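Local atomic coordinates of CAMK/CAMK2 protein kinase (Salpingoeca rosetta, PDB entry 5IG1), a protein that probably phosphorylates serine and threonine residues of proteins with ATP under calcium/calmodulin control, this chain being mainly its kinase domain. Residues H123-H133 with P265-H273; P182-R191 with H223-K231. All coordinates share one frame; numbering follows the deposited sequence.

Interaction 1 (H123-H133 with P265-H273)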
loop_
_atom_site.group_PDB
_atom_site.type_symbol
_atom_site.label_atom_id
_atom_site.label_comp_id
_atom_site.label_asym_id
_atom_site.label_seq_id
_atom_site.Cartn_x
_atom_site.Cartn_y
_atom_site.Cartn_z
ATOM N N HIS A 123 -12.426 -0.823 1.401
ATOM C CA HIS A 123 -13.149 -0.613 0.158
ATOM C C HIS A 123 -12.330 0.244 -0.793
ATOM O O HIS A 123 -12.200 -0.078 -1.978
ATOM C CB HIS A 123 -14.505 0.033 0.434
ATOM C CG HIS A 123 -15.272 0.359 -0.808
ATOM N ND1 HIS A 123 -16.222 -0.485 -1.344
ATOM C CD2 HIS A 123 -15.209 1.427 -1.637
ATOM C CE1 HIS A 123 -16.721 0.057 -2.440
ATOM N NE2 HIS A 123 -16.122 1.216 -2.640
ATOM N N GLN A 124 -11.759 1.341 -0.285
ATOM C CA GLN A 124 -10.935 2.192 -1.136
ATOM C C GLN A 124 -9.694 1.454 -1.633
ATOM O O GLN A 124 -9.368 1.510 -2.831
ATOM C CB GLN A 124 -10.557 3.455 -0.373
ATOM C CG GLN A 124 -11.768 4.199 0.147
ATOM C CD GLN A 124 -11.403 5.321 1.095
ATOM O OE1 GLN A 124 -10.714 6.264 0.716
ATOM N NE2 GLN A 124 -11.853 5.218 2.344
ATOM N N ILE A 125 -8.994 0.758 -0.734
ATOM C CA ILE A 125 -7.829 -0.026 -1.137
ATOM C C ILE A 125 -8.218 -1.028 -2.217
ATOM O O ILE A 125 -7.556 -1.146 -3.255
ATOM C CB ILE A 125 -7.211 -0.731 0.084
ATOM C CG1 ILE A 125 -6.781 0.293 1.132
ATOM C CG2 ILE A 125 -6.037 -1.618 -0.335
ATOM C CD1 ILE A 125 -6.375 -0.329 2.440
ATOM N N LEU A 126 -9.318 -1.745 -1.996
ATOM C CA LEU A 126 -9.747 -2.768 -2.941
ATOM C C LEU A 126 -10.124 -2.162 -4.284
ATOM O O LEU A 126 -9.841 -2.751 -5.325
ATOM C CB LEU A 126 -10.919 -3.568 -2.367
ATOM C CG LEU A 126 -10.546 -4.653 -1.356
ATOM C CD1 LEU A 126 -11.798 -5.327 -0.827
ATOM C CD2 LEU A 126 -9.617 -5.682 -1.984
ATOM N N SER A 127 -10.780 -1.002 -4.294
ATOM C CA SER A 127 -11.165 -0.412 -5.573
ATOM C C SER A 127 -9.935 0.022 -6.359
ATOM O O SER A 127 -9.836 -0.237 -7.570
ATOM C CB SER A 127 -12.118 0.764 -5.350
ATOM O OG SER A 127 -11.507 1.792 -4.597
ATOM N N ALA A 128 -8.980 0.668 -5.682
ATOM C CA ALA A 128 -7.710 0.984 -6.324
ATOM C C ALA A 128 -7.056 -0.272 -6.889
ATOM O O ALA A 128 -6.591 -0.281 -8.038
ATOM C CB ALA A 128 -6.782 1.672 -5.322
ATOM N N LEU A 129 -7.034 -1.351 -6.099
ATOM C CA LEU A 129 -6.471 -2.609 -6.573
ATOM C C LEU A 129 -7.234 -3.158 -7.767
ATOM O O LEU A 129 -6.635 -3.788 -8.641
ATOM C CB LEU A 129 -6.462 -3.642 -5.451
ATOM C CG LEU A 129 -5.290 -3.547 -4.488
ATOM C CD1 LEU A 129 -5.161 -4.870 -3.788
ATOM C CD2 LEU A 129 -4.019 -3.205 -5.260
ATOM N N GLN A 130 -8.552 -2.966 -7.804
ATOM C CA GLN A 130 -9.330 -3.411 -8.954
ATOM C C GLN A 130 -8.900 -2.669 -10.206
ATOM O O GLN A 130 -8.819 -3.258 -11.291
ATOM C CB GLN A 130 -10.822 -3.206 -8.699
ATOM C CG GLN A 130 -11.695 -3.671 -9.845
ATOM C CD GLN A 130 -13.176 -3.492 -9.567
ATOM O OE1 GLN A 130 -13.965 -4.427 -9.717
ATOM N NE2 GLN A 130 -13.565 -2.285 -9.170
ATOM N N HIS A 131 -8.616 -1.370 -10.067
ATOM C CA HIS A 131 -8.093 -0.615 -11.199
ATOM C C HIS A 131 -6.708 -1.098 -11.599
ATOM O O HIS A 131 -6.389 -1.140 -12.791
ATOM C CB HIS A 131 -8.053 0.877 -10.874
ATOM C CG HIS A 131 -7.643 1.734 -12.030
ATOM N ND1 HIS A 131 -6.494 2.498 -12.022
ATOM C CD2 HIS A 131 -8.224 1.944 -13.235
ATOM C CE1 HIS A 131 -6.389 3.145 -13.169
ATOM N NE2 HIS A 131 -7.425 2.824 -13.923
ATOM N N CYS A 132 -5.874 -1.460 -10.627
ATOM C CA CYS A 132 -4.543 -1.960 -10.958
ATOM C C CYS A 132 -4.626 -3.300 -11.678
ATOM O O CYS A 132 -4.097 -3.458 -12.784
ATOM C CB CYS A 132 -3.696 -2.070 -9.689
ATOM S SG CYS A 132 -3.203 -0.479 -9.031
ATOM N N HIS A 133 -5.306 -4.273 -11.070
ATOM C CA HIS A 133 -5.384 -5.616 -11.630
ATOM C C HIS A 133 -6.115 -5.634 -12.965
ATOM O O HIS A 133 -5.817 -6.478 -13.817
ATOM C CB HIS A 133 -6.071 -6.555 -10.639
ATOM C CG HIS A 133 -5.376 -6.652 -9.317
ATOM N ND1 HIS A 133 -5.834 -7.455 -8.297
ATOM C CD2 HIS A 133 -4.260 -6.045 -8.847
ATOM C CE1 HIS A 133 -5.035 -7.332 -7.251
ATOM N NE2 HIS A 133 -4.069 -6.484 -7.560
ATOM N N PRO A 265 -10.030 -15.180 -3.661
ATOM C CA PRO A 265 -10.922 -14.295 -4.413
ATOM C C PRO A 265 -10.146 -13.244 -5.185
ATOM O O PRO A 265 -9.099 -12.761 -4.748
ATOM C CB PRO A 265 -11.787 -13.649 -3.324
ATOM C CG PRO A 265 -11.676 -14.557 -2.148
ATOM C CD PRO A 265 -10.298 -15.138 -2.215
ATOM N N THR A 266 -10.671 -12.902 -6.356
ATOM C CA THR A 266 -10.192 -11.722 -7.047
ATOM C C THR A 266 -10.671 -10.474 -6.314
ATOM O O THR A 266 -11.550 -10.524 -5.451
ATOM C CB THR A 266 -10.690 -11.700 -8.486
ATOM O OG1 THR A 266 -12.066 -11.301 -8.491
ATOM C CG2 THR A 266 -10.566 -13.076 -9.106
ATOM N N VAL A 267 -10.080 -9.334 -6.668
ATOM C CA VAL A 267 -10.468 -8.090 -6.014
ATOM C C VAL A 267 -11.920 -7.728 -6.334
ATOM O O VAL A 267 -12.617 -7.140 -5.499
ATOM C CB VAL A 267 -9.493 -6.967 -6.404
ATOM C CG1 VAL A 267 -10.086 -5.628 -6.075
ATOM C CG2 VAL A 267 -8.171 -7.146 -5.679
ATOM N N GLN A 268 -12.414 -8.088 -7.520
ATOM C CA GLN A 268 -13.812 -7.808 -7.845
ATOM C C GLN A 268 -14.750 -8.604 -6.943
ATOM O O GLN A 268 -15.701 -8.053 -6.364
ATOM C CB GLN A 268 -14.070 -8.119 -9.318
ATOM C CG GLN A 268 -15.241 -7.371 -9.933
ATOM C CD GLN A 268 -15.109 -7.242 -11.444
ATOM O OE1 GLN A 268 -14.134 -7.712 -12.035
ATOM N NE2 GLN A 268 -16.089 -6.600 -12.075
ATOM N N GLU A 269 -14.480 -9.907 -6.801
ATOM C CA GLU A 269 -15.236 -10.729 -5.862
ATOM C C GLU A 269 -15.194 -10.141 -4.455
ATOM O O GLU A 269 -16.214 -10.113 -3.757
ATOM C CB GLU A 269 -14.685 -12.152 -5.859
ATOM C CG GLU A 269 -14.627 -12.798 -7.224
ATOM C CD GLU A 269 -14.021 -14.182 -7.176
ATOM O OE1 GLU A 269 -13.580 -14.595 -6.086
ATOM O OE2 GLU A 269 -13.990 -14.857 -8.225
ATOM N N LEU A 270 -14.023 -9.667 -4.021
ATOM C CA LEU A 270 -13.926 -9.047 -2.703
ATOM C C LEU A 270 -14.808 -7.809 -2.614
ATOM O O LEU A 270 -15.519 -7.612 -1.623
ATOM C CB LEU A 270 -12.468 -8.698 -2.386
ATOM C CG LEU A 270 -11.519 -9.890 -2.223
ATOM C CD1 LEU A 270 -10.102 -9.421 -1.911
ATOM C CD2 LEU A 270 -12.027 -10.830 -1.139
ATOM N N LEU A 271 -14.778 -6.964 -3.644
ATOM C CA LEU A 271 -15.610 -5.767 -3.654
ATOM C C LEU A 271 -17.090 -6.106 -3.627
ATOM O O LEU A 271 -17.901 -5.248 -3.263
ATOM C CB LEU A 271 -15.292 -4.911 -4.881
ATOM C CG LEU A 271 -14.071 -4.009 -4.757
ATOM C CD1 LEU A 271 -13.734 -3.382 -6.090
ATOM C CD2 LEU A 271 -14.316 -2.959 -3.704
ATOM N N GLN A 272 -17.462 -7.327 -4.013
ATOM C CA GLN A 272 -18.844 -7.771 -3.892
ATOM C C GLN A 272 -19.083 -8.628 -2.649
ATOM O O GLN A 272 -20.097 -9.331 -2.572
ATOM C CB GLN A 272 -19.267 -8.515 -5.159
ATOM C CG GLN A 272 -19.319 -7.618 -6.388
ATOM C CD GLN A 272 -20.110 -6.338 -6.139
ATOM O OE1 GLN A 272 -21.142 -6.349 -5.462
ATOM N NE2 GLN A 272 -19.623 -5.225 -6.685
ATOM N N HIS A 273 -18.174 -8.582 -1.672
ATOM C CA HIS A 273 -18.390 -9.287 -0.413
ATOM C C HIS A 273 -19.279 -8.447 0.506
ATOM O O HIS A 273 -19.135 -7.220 0.556
ATOM C CB HIS A 273 -17.054 -9.580 0.271
ATOM C CG HIS A 273 -17.165 -10.448 1.490
ATOM N ND1 HIS A 273 -17.586 -9.970 2.712
ATOM C CD2 HIS A 273 -16.902 -11.764 1.672
ATOM C CE1 HIS A 273 -17.577 -10.952 3.595
ATOM N NE2 HIS A 273 -17.166 -12.052 2.989
#

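Interaction 2 (P182-R191 with H223-K231)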
loop_
_atom_site.group_PDB
_atom_site.type_symbol
_atom_site.label_atom_id
_atom_site.label_comp_id
_atom_site.label_asym_id
_atom_site.label_seq_id
_atom_site.Cartn_x
_atom_site.Cartn_y
_atom_site.Cartn_z
ATOM N N PRO A 182 8.287 -8.760 4.521
ATOM C CA PRO A 182 8.052 -10.155 4.941
ATOM C C PRO A 182 6.688 -10.416 5.556
ATOM O O PRO A 182 6.061 -11.435 5.239
ATOM C CB PRO A 182 9.184 -10.395 5.948
ATOM C CG PRO A 182 10.267 -9.472 5.507
ATOM C CD PRO A 182 9.557 -8.236 5.052
ATOM N N GLY A 183 6.207 -9.529 6.427
ATOM C CA GLY A 183 4.918 -9.741 7.061
ATOM C C GLY A 183 3.750 -9.860 6.099
ATOM O O GLY A 183 2.761 -10.529 6.418
ATOM N N TYR A 184 3.837 -9.241 4.926
ATOM C CA TYR A 184 2.727 -9.235 3.982
ATOM C C TYR A 184 2.978 -10.136 2.781
ATOM O O TYR A 184 2.160 -10.159 1.855
ATOM C CB TYR A 184 2.425 -7.799 3.539
ATOM C CG TYR A 184 2.371 -6.858 4.721
ATOM C CD1 TYR A 184 3.530 -6.290 5.227
ATOM C CD2 TYR A 184 1.170 -6.572 5.360
ATOM C CE1 TYR A 184 3.499 -5.458 6.311
ATOM C CE2 TYR A 184 1.131 -5.728 6.459
ATOM C CZ TYR A 184 2.301 -5.177 6.928
ATOM O OH TYR A 184 2.292 -4.339 8.019
ATOM N N LEU A 185 4.069 -10.899 2.790
ATOM C CA LEU A 185 4.390 -11.763 1.664
ATOM C C LEU A 185 3.341 -12.853 1.493
ATOM O O LEU A 185 2.877 -13.452 2.466
ATOM C CB LEU A 185 5.767 -12.395 1.858
ATOM C CG LEU A 185 6.954 -11.466 1.630
ATOM C CD1 LEU A 185 8.252 -12.153 1.973
ATOM C CD2 LEU A 185 6.951 -11.009 0.193
ATOM N N SER A 186 2.971 -13.104 0.248
ATOM C CA SER A 186 2.062 -14.190 -0.068
ATOM C C SER A 186 2.807 -15.520 -0.049
ATOM O O SER A 186 4.016 -15.566 -0.296
ATOM C CB SER A 186 1.439 -13.969 -1.437
ATOM O OG SER A 186 2.359 -13.303 -2.280
ATOM N N PRO A 187 2.112 -16.619 0.251
ATOM C CA PRO A 187 2.805 -17.916 0.277
ATOM C C PRO A 187 3.428 -18.260 -1.064
ATOM O O PRO A 187 4.528 -18.823 -1.114
ATOM C CB PRO A 187 1.691 -18.899 0.669
ATOM C CG PRO A 187 0.591 -18.059 1.216
ATOM C CD PRO A 187 0.666 -16.769 0.481
ATOM N N GLU A 188 2.755 -17.908 -2.159
ATOM C CA GLU A 188 3.271 -18.214 -3.490
ATOM C C GLU A 188 4.597 -17.512 -3.753
ATOM O O GLU A 188 5.485 -18.071 -4.409
ATOM C CB GLU A 188 2.239 -17.818 -4.541
ATOM C CG GLU A 188 1.791 -16.374 -4.418
ATOM C CD GLU A 188 0.296 -16.240 -4.307
ATOM O OE1 GLU A 188 -0.256 -16.650 -3.264
ATOM O OE2 GLU A 188 -0.332 -15.742 -5.267
ATOM N N VAL A 189 4.750 -16.282 -3.261
ATOM C CA VAL A 189 6.010 -15.577 -3.455
ATOM C C VAL A 189 7.099 -16.191 -2.584
ATOM O O VAL A 189 8.255 -16.313 -3.005
ATOM C CB VAL A 189 5.827 -14.072 -3.184
ATOM C CG1 VAL A 189 7.169 -13.355 -3.196
ATOM C CG2 VAL A 189 4.887 -13.467 -4.223
ATOM N N ILE A 190 6.748 -16.607 -1.367
ATOM C CA ILE A 190 7.733 -17.244 -0.499
ATOM C C ILE A 190 8.209 -18.550 -1.119
ATOM O O ILE A 190 9.409 -18.851 -1.126
ATOM C CB ILE A 190 7.149 -17.451 0.911
ATOM C CG1 ILE A 190 6.932 -16.100 1.588
ATOM C CG2 ILE A 190 8.060 -18.318 1.755
ATOM C CD1 ILE A 190 6.360 -16.204 2.965
ATOM N N ARG A 191 7.280 -19.328 -1.677
ATOM C CA ARG A 191 7.614 -20.544 -2.408
ATOM C C ARG A 191 8.354 -20.266 -3.711
ATOM O O ARG A 191 8.834 -21.218 -4.338
ATOM C CB ARG A 191 6.341 -21.350 -2.700
ATOM C CG ARG A 191 5.590 -21.796 -1.449
ATOM C CD ARG A 191 4.437 -22.745 -1.762
ATOM N NE ARG A 191 3.411 -22.136 -2.607
ATOM C CZ ARG A 191 2.998 -22.636 -3.770
ATOM N NH1 ARG A 191 3.514 -23.768 -4.232
ATOM N NH2 ARG A 191 2.060 -22.011 -4.469
ATOM N N HIS A 223 12.743 -14.625 10.254
ATOM C CA HIS A 223 12.025 -14.590 8.987
ATOM C C HIS A 223 11.786 -15.978 8.413
ATOM O O HIS A 223 10.885 -16.141 7.585
ATOM C CB HIS A 223 12.777 -13.722 7.976
ATOM C CG HIS A 223 12.637 -12.254 8.227
ATOM N ND1 HIS A 223 13.285 -11.302 7.471
ATOM C CD2 HIS A 223 11.918 -11.574 9.153
ATOM C CE1 HIS A 223 12.973 -10.100 7.919
ATOM N NE2 HIS A 223 12.145 -10.237 8.939
ATOM N N GLN A 224 12.557 -16.980 8.832
ATOM C CA GLN A 224 12.303 -18.334 8.352
ATOM C C GLN A 224 11.068 -18.927 9.018
ATOM O O GLN A 224 10.236 -19.551 8.347
ATOM C CB GLN A 224 13.531 -19.214 8.583
ATOM C CG GLN A 224 14.760 -18.755 7.806
ATOM C CD GLN A 224 14.472 -18.537 6.328
ATOM O OE1 GLN A 224 13.765 -19.323 5.696
ATOM N NE2 GLN A 224 15.017 -17.457 5.771
ATOM N N LYS A 225 10.922 -18.731 10.332
ATOM C CA LYS A 225 9.688 -19.141 10.995
ATOM C C LYS A 225 8.501 -18.304 10.529
ATOM O O LYS A 225 7.371 -18.800 10.493
ATOM C CB LYS A 225 9.828 -19.044 12.515
ATOM C CG LYS A 225 10.992 -19.815 13.125
ATOM C CD LYS A 225 10.695 -20.148 14.589
ATOM C CE LYS A 225 11.954 -20.220 15.444
ATOM N NZ LYS A 225 12.452 -18.868 15.836
ATOM N N LEU A 226 8.733 -17.037 10.173
ATOM C CA LEU A 226 7.655 -16.208 9.643
ATOM C C LEU A 226 7.185 -16.725 8.290
ATOM O O LEU A 226 5.980 -16.903 8.062
ATOM C CB LEU A 226 8.114 -14.753 9.528
ATOM C CG LEU A 226 7.101 -13.817 8.862
ATOM C CD1 LEU A 226 5.862 -13.662 9.739
ATOM C CD2 LEU A 226 7.713 -12.460 8.559
ATOM N N TYR A 227 8.125 -16.967 7.373
ATOM C CA TYR A 227 7.757 -17.538 6.083
ATOM C C TYR A 227 7.099 -18.898 6.257
ATOM O O TYR A 227 6.190 -19.250 5.499
ATOM C CB TYR A 227 8.986 -17.646 5.173
ATOM C CG TYR A 227 9.665 -16.325 4.864
ATOM C CD1 TYR A 227 8.982 -15.120 4.982
ATOM C CD2 TYR A 227 10.994 -16.284 4.458
ATOM C CE1 TYR A 227 9.600 -13.913 4.706
ATOM C CE2 TYR A 227 11.619 -15.079 4.178
ATOM C CZ TYR A 227 10.916 -13.898 4.306
ATOM O OH TYR A 227 11.532 -12.699 4.030
ATOM N N ALA A 228 7.528 -19.669 7.260
ATOM C CA ALA A 228 6.864 -20.935 7.553
ATOM C C ALA A 228 5.412 -20.711 7.962
ATOM O O ALA A 228 4.506 -21.396 7.473
ATOM C CB ALA A 228 7.624 -21.687 8.645
ATOM N N GLN A 229 5.173 -19.748 8.863
ATOM C CA GLN A 229 3.808 -19.429 9.270
ATOM C C GLN A 229 2.962 -19.015 8.075
ATOM O O GLN A 229 1.778 -19.363 7.991
ATOM C CB GLN A 229 3.799 -18.304 10.312
ATOM C CG GLN A 229 4.458 -18.601 11.646
ATOM C CD GLN A 229 4.476 -17.379 12.554
ATOM O OE1 GLN A 229 5.424 -17.163 13.311
ATOM N NE2 GLN A 229 3.420 -16.575 12.483
ATOM N N ILE A 230 3.547 -18.254 7.150
ATOM C CA ILE A 230 2.784 -17.779 6.003
ATOM C C ILE A 230 2.469 -18.929 5.052
ATOM O O ILE A 230 1.342 -19.051 4.557
ATOM C CB ILE A 230 3.541 -16.639 5.299
ATOM C CG1 ILE A 230 3.656 -15.434 6.237
ATOM C CG2 ILE A 230 2.857 -16.279 3.987
ATOM C CD1 ILE A 230 4.359 -14.239 5.635
ATOM N N LYS A 231 3.452 -19.796 4.793
ATOM C CA LYS A 231 3.235 -20.911 3.875
ATOM C C LYS A 231 2.150 -21.845 4.394
ATOM O O LYS A 231 1.224 -22.210 3.661
ATOM C CB LYS A 231 4.541 -21.678 3.653
ATOM C CG LYS A 231 5.580 -20.926 2.840
ATOM C CD LYS A 231 6.742 -21.825 2.445
ATOM C CE LYS A 231 7.566 -22.246 3.647
ATOM N NZ LYS A 231 8.726 -23.092 3.246
#

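Interaction 1 (H123-H133 with P265-H273)
The imidazole of His-133 meets Val-267 at its ND1 and CE1 atoms, with Val-267 CG2 3.5 Å from His-133 CE1 in an oblique approach. One face of this ring carries Leu-129 O, a carbonyl of its own helix, near the rim. At the ring's far end NE2 is hydrogen-bonded to Asp-200 of helix 198-213, which would help fix the rotation of the imidazole. Near the other end of segment 123-133, His-123 makes an off-centre CH-pi contact, Leu-271 CD2 lying 4.3 Å from the centroid of the His-123 ring. The two side-chain amides of Gln-130 and Gln-268 stand almost perpendicular, their planes 87° apart. Gln-130 OE1, as modelled, comes against the aliphatic part of Gln-268, while its NE2 rests on Leu-271 CD1. CG of Gln-130 is anti to the backbone N (chi1 -179°) and the chain stays extended, which carries the amide across to helix 267-271.

Between these flat groups the packing is mostly apolar. Val-267 is a knob in the hole formed by Leu-126, Leu-129, Gln-130 and His-133, its CG1 lying 3.6 Å from Gln-130 CB. One turn on, Leu-271 fills the hole of His-123, Leu-126, Ser-127 and Gln-130, with its CD2 3.7 Å from Leu-126 CB. Leu-126 reaches further, placing its CD2 3.8 Å from Leu-270 CD1.

Thr-266 and Glu-269 start the short helix with a capping box: Glu-269 N donates almost straight to Thr-266 OG1, whereas the return bond from Thr-266 N is weak. With axes 9.2 Å apart at closest and running 149° to one another, this is near-antiparallel knobs-into-holes packing of two helices in the mainly helical C-lobe of the protein kinase fold.

Interaction 2 (P182-R191 with H223-K231)
Pro-182 sets its CG over one face of the His-223 ring, a CH-pi contact 4.0 Å from the ring centroid and 25° off the normal. The same proline turns CB to two more residues: Leu-226 CD2 at 3.6 Å, and the edge of the Tyr-227 ring, near its plane.

Apolar packing makes up most of the rest. Leu-185 CD1 and Ile-190 CD1 both come obliquely to the Tyr-227 ring, the leucine methyl lying 3.5 Å from Tyr-227 CE1. Ile-190 CD1 also reaches Ile-230 CG2 (3.6 Å), and the two isoleucines cross at about a right angle. At the exposed end, CG and CD of Lys-231 cross Ile-190 CG2 obliquely, and CD touches Arg-191 CG.

Carbon also meets backbone oxygen. With chi1 at -64°, the two branches of Ile-230 diverge: CG2 lies by Leu-185 O, and CD1 between the carbonyl oxygens of Pro-182 and Leu-185. Pro-187 CG lies 3.6 Å from Ile-230 O.

Helix 223-231 thus covers one side of segment 182-191, whose Tyr-184, Ser-186 and Pro-187 turn to Val-206, Val-199 and Trp-202 of helix 198-213, while Glu-188 forms a salt bridge with Arg-264.

Both contacts are mainly apolar and belong to the helical C-lobe, but they differ in depth and in build. Interaction 1 joins two helices by knobs-into-holes packing nearer the centre of the chain, with glutamines and a histidine at its margin. Interaction 2 lies further out and sets a winding segment with two prolines against a helix, ending in the touching stems of two exposed residues, a lysine and an arginine. The centres of interactions 1 and 2 are 23 Å apart and the nearest atoms of interactions 1 and 2 about 9 Å apart, so they do not touch. Helix 198-213 borders both contacts. Along the chain, interaction 2 is nested within the loop closed by interaction 1.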